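Local coordinates for Tat pathway signal sequence domain protein (Parabacteroides merdae, PDB 4Q9A) that is a putative GDSL-like lipase of the SGNH hydrolase clan and probably hydrolyses ester bonds in lipid or other acyl substrates, at residues A[19-25]-A[68-74]. Residues are numbered along the deposited sequence.
Sequences DCVILFQ and PKIYNRG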
loop_
_atom_site.group_PDB
_atom_site.type_symbol
_atom_site.label_atom_id
_atom_site.label_comp_id
_atom_site.label_asym_id
_atom_site.label_seq_id
_atom_site.Cartn_x
_atom_site.Cartn_y
_atom_site.Cartn_z
ATOM N N ASP A 19 -5.166 -15.212 -14.586
ATOM C CA ASP A 19 -3.878 -15.753 -14.150
ATOM C C ASP A 19 -2.693 -15.106 -14.919
ATOM O O ASP A 19 -1.670 -15.757 -15.129
ATOM C CB ASP A 19 -3.850 -17.299 -14.267
ATOM C CG ASP A 19 -5.096 -17.994 -13.750
ATOM O OD1 ASP A 19 -5.446 -17.789 -12.565
ATOM O OD2 ASP A 19 -5.708 -18.769 -14.519
ATOM N N CYS A 20 -2.820 -13.823 -15.289
ATOM C CA CYS A 20 -1.773 -13.068 -15.990
ATOM C C CYS A 20 -0.558 -12.853 -15.081
ATOM O O CYS A 20 -0.717 -12.631 -13.879
ATOM C CB CYS A 20 -2.307 -11.732 -16.501
ATOM S SG CYS A 20 -2.878 -10.619 -15.179
ATOM N N VAL A 21 0.653 -12.902 -15.658
ATOM C CA VAL A 21 1.884 -12.705 -14.886
ATOM C C VAL A 21 2.348 -11.244 -15.059
ATOM O O VAL A 21 2.514 -10.771 -16.189
ATOM C CB VAL A 21 2.971 -13.767 -15.264
ATOM C CG1 VAL A 21 4.365 -13.394 -14.753
ATOM C CG2 VAL A 21 2.579 -15.138 -14.738
ATOM N N ILE A 22 2.527 -10.532 -13.932
ATOM C CA ILE A 22 3.021 -9.143 -13.947
ATOM C C ILE A 22 4.375 -9.133 -13.239
ATOM O O ILE A 22 4.498 -9.653 -12.123
ATOM C CB ILE A 22 2.029 -8.090 -13.373
ATOM C CG1 ILE A 22 0.714 -8.083 -14.172
ATOM C CG2 ILE A 22 2.650 -6.697 -13.382
ATOM C CD1 ILE A 22 -0.516 -7.897 -13.307
ATOM N N LEU A 23 5.397 -8.589 -13.920
ATOM C CA LEU A 23 6.752 -8.565 -13.393
ATOM C C LEU A 23 7.312 -7.156 -13.381
ATOM O O LEU A 23 7.373 -6.483 -14.410
ATOM C CB LEU A 23 7.679 -9.516 -14.197
ATOM C CG LEU A 23 9.174 -9.492 -13.860
ATOM C CD1 LEU A 23 9.448 -9.989 -12.445
ATOM C CD2 LEU A 23 9.959 -10.284 -14.862
ATOM N N PHE A 24 7.773 -6.748 -12.204
ATOM C CA PHE A 24 8.418 -5.463 -11.949
ATOM C C PHE A 24 9.908 -5.683 -11.945
ATOM O O PHE A 24 10.423 -6.583 -11.259
ATOM C CB PHE A 24 7.931 -4.841 -10.628
ATOM C CG PHE A 24 6.492 -4.409 -10.725
ATOM C CD1 PHE A 24 5.459 -5.296 -10.433
ATOM C CD2 PHE A 24 6.163 -3.133 -11.149
ATOM C CE1 PHE A 24 4.129 -4.911 -10.579
ATOM C CE2 PHE A 24 4.829 -2.744 -11.268
ATOM C CZ PHE A 24 3.820 -3.641 -10.995
ATOM N N GLN A 25 10.589 -4.901 -12.757
ATOM C CA GLN A 25 12.023 -4.993 -12.915
ATOM C C GLN A 25 12.627 -3.575 -12.794
ATOM O O GLN A 25 11.970 -2.581 -13.157
ATOM C CB GLN A 25 12.316 -5.671 -14.265
ATOM C CG GLN A 25 13.761 -5.995 -14.535
ATOM C CD GLN A 25 14.340 -6.991 -13.582
ATOM O OE1 GLN A 25 15.097 -6.638 -12.671
ATOM N NE2 GLN A 25 14.068 -8.250 -13.833
ATOM N N PRO A 68 -4.274 -12.080 -10.707
ATOM C CA PRO A 68 -2.940 -11.942 -11.304
ATOM C C PRO A 68 -1.817 -12.451 -10.396
ATOM O O PRO A 68 -1.947 -12.435 -9.162
ATOM C CB PRO A 68 -2.819 -10.433 -11.539
ATOM C CG PRO A 68 -3.725 -9.807 -10.586
ATOM C CD PRO A 68 -4.825 -10.766 -10.308
ATOM N N LYS A 69 -0.736 -12.936 -11.018
ATOM C CA LYS A 69 0.442 -13.418 -10.300
ATOM C C LYS A 69 1.507 -12.351 -10.489
ATOM O O LYS A 69 1.994 -12.163 -11.613
ATOM C CB LYS A 69 0.901 -14.817 -10.796
ATOM C CG LYS A 69 -0.220 -15.827 -11.120
ATOM C CD LYS A 69 0.294 -17.268 -11.042
ATOM C CE LYS A 69 -0.439 -18.196 -11.964
ATOM N NZ LYS A 69 0.117 -19.566 -11.924
ATOM N N ILE A 70 1.796 -11.585 -9.414
ATOM C CA ILE A 70 2.720 -10.446 -9.456
ATOM C C ILE A 70 4.068 -10.789 -8.794
ATOM O O ILE A 70 4.119 -11.350 -7.692
ATOM C CB ILE A 70 2.067 -9.168 -8.854
ATOM C CG1 ILE A 70 0.640 -8.952 -9.441
ATOM C CG2 ILE A 70 2.942 -7.933 -9.126
ATOM C CD1 ILE A 70 -0.214 -7.936 -8.766
ATOM N N TYR A 71 5.158 -10.452 -9.505
ATOM C CA TYR A 71 6.543 -10.716 -9.110
ATOM C C TYR A 71 7.387 -9.448 -9.173
ATOM O O TYR A 71 7.077 -8.545 -9.953
ATOM C CB TYR A 71 7.158 -11.799 -10.032
ATOM C CG TYR A 71 6.536 -13.160 -9.843
ATOM C CD1 TYR A 71 6.974 -14.014 -8.837
ATOM C CD2 TYR A 71 5.507 -13.598 -10.670
ATOM C CE1 TYR A 71 6.402 -15.269 -8.655
ATOM C CE2 TYR A 71 4.924 -14.853 -10.495
ATOM C CZ TYR A 71 5.381 -15.688 -9.488
ATOM O OH TYR A 71 4.823 -16.920 -9.269
ATOM N N ASN A 72 8.470 -9.404 -8.364
ATOM C CA ASN A 72 9.445 -8.311 -8.315
ATOM C C ASN A 72 10.844 -8.902 -8.467
ATOM O O ASN A 72 11.207 -9.818 -7.719
ATOM C CB ASN A 72 9.317 -7.511 -7.002
ATOM C CG ASN A 72 10.218 -6.290 -6.832
ATOM O OD1 ASN A 72 11.143 -6.005 -7.612
ATOM N ND2 ASN A 72 9.996 -5.556 -5.749
ATOM N N ARG A 73 11.626 -8.409 -9.446
ATOM C CA ARG A 73 12.991 -8.914 -9.620
ATOM C C ARG A 73 14.059 -7.785 -9.579
ATOM O O ARG A 73 15.242 -8.054 -9.838
ATOM C CB ARG A 73 13.126 -9.773 -10.888
ATOM C CG ARG A 73 12.567 -11.189 -10.713
ATOM C CD ARG A 73 13.188 -11.989 -9.566
ATOM N NE ARG A 73 12.185 -12.449 -8.600
ATOM C CZ ARG A 73 12.464 -13.098 -7.470
ATOM N NH1 ARG A 73 13.724 -13.359 -7.137
ATOM N NH2 ARG A 73 11.487 -13.458 -6.650
ATOM N N GLY A 74 13.643 -6.575 -9.181
ATOM C CA GLY A 74 14.534 -5.433 -9.062
ATOM C C GLY A 74 15.692 -5.689 -8.118
ATOM O O GLY A 74 15.543 -6.413 -7.124
#
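Five backbone hydrogen bonds join segments 19-25 and 68-74, which run parallel. Lys69 N donates to Cys20 O (2.9 Å), Ile22 N to Lys69 O (2.9 Å), Tyr71 N to Ile22 O (2.8 Å), Phe24 N to Tyr71 O (3.0 Å) and Arg73 N to Phe24 O (2.8 Å). The first uses Cys20, just before strand 21-25, and the last uses Arg73, just after strand 69-72. Beyond it, Asn72 OD1 accepts from Gly74 N (3.0 Å) in an Asx turn, which bends the chain as strand 69-72 ends. Asn72 ND2 is held by the carbonyls of Phe47 and Thr30.

On one face of the sheet, Ile22 CD1 meets Pro68 CB at 3.9 Å, and Ile70 CG2 reaches the edge of the Phe24 ring at CE1 (3.6 Å). On the other, Leu23 CD1 packs on Tyr71 CB (3.8 Å), and Val21 CG1 lies 4.2 Å from Tyr71 CD2.

Helix 51-62 covers the face of Phe24, Ile70 and Asn72, consistent with the right-handed beta-alpha-beta crossover of an SGNH hydrolase. Strand 21-26 also bonds to strand 98-102, whereas strand 69-72 forms an edge of this chain's five-stranded parallel sheet.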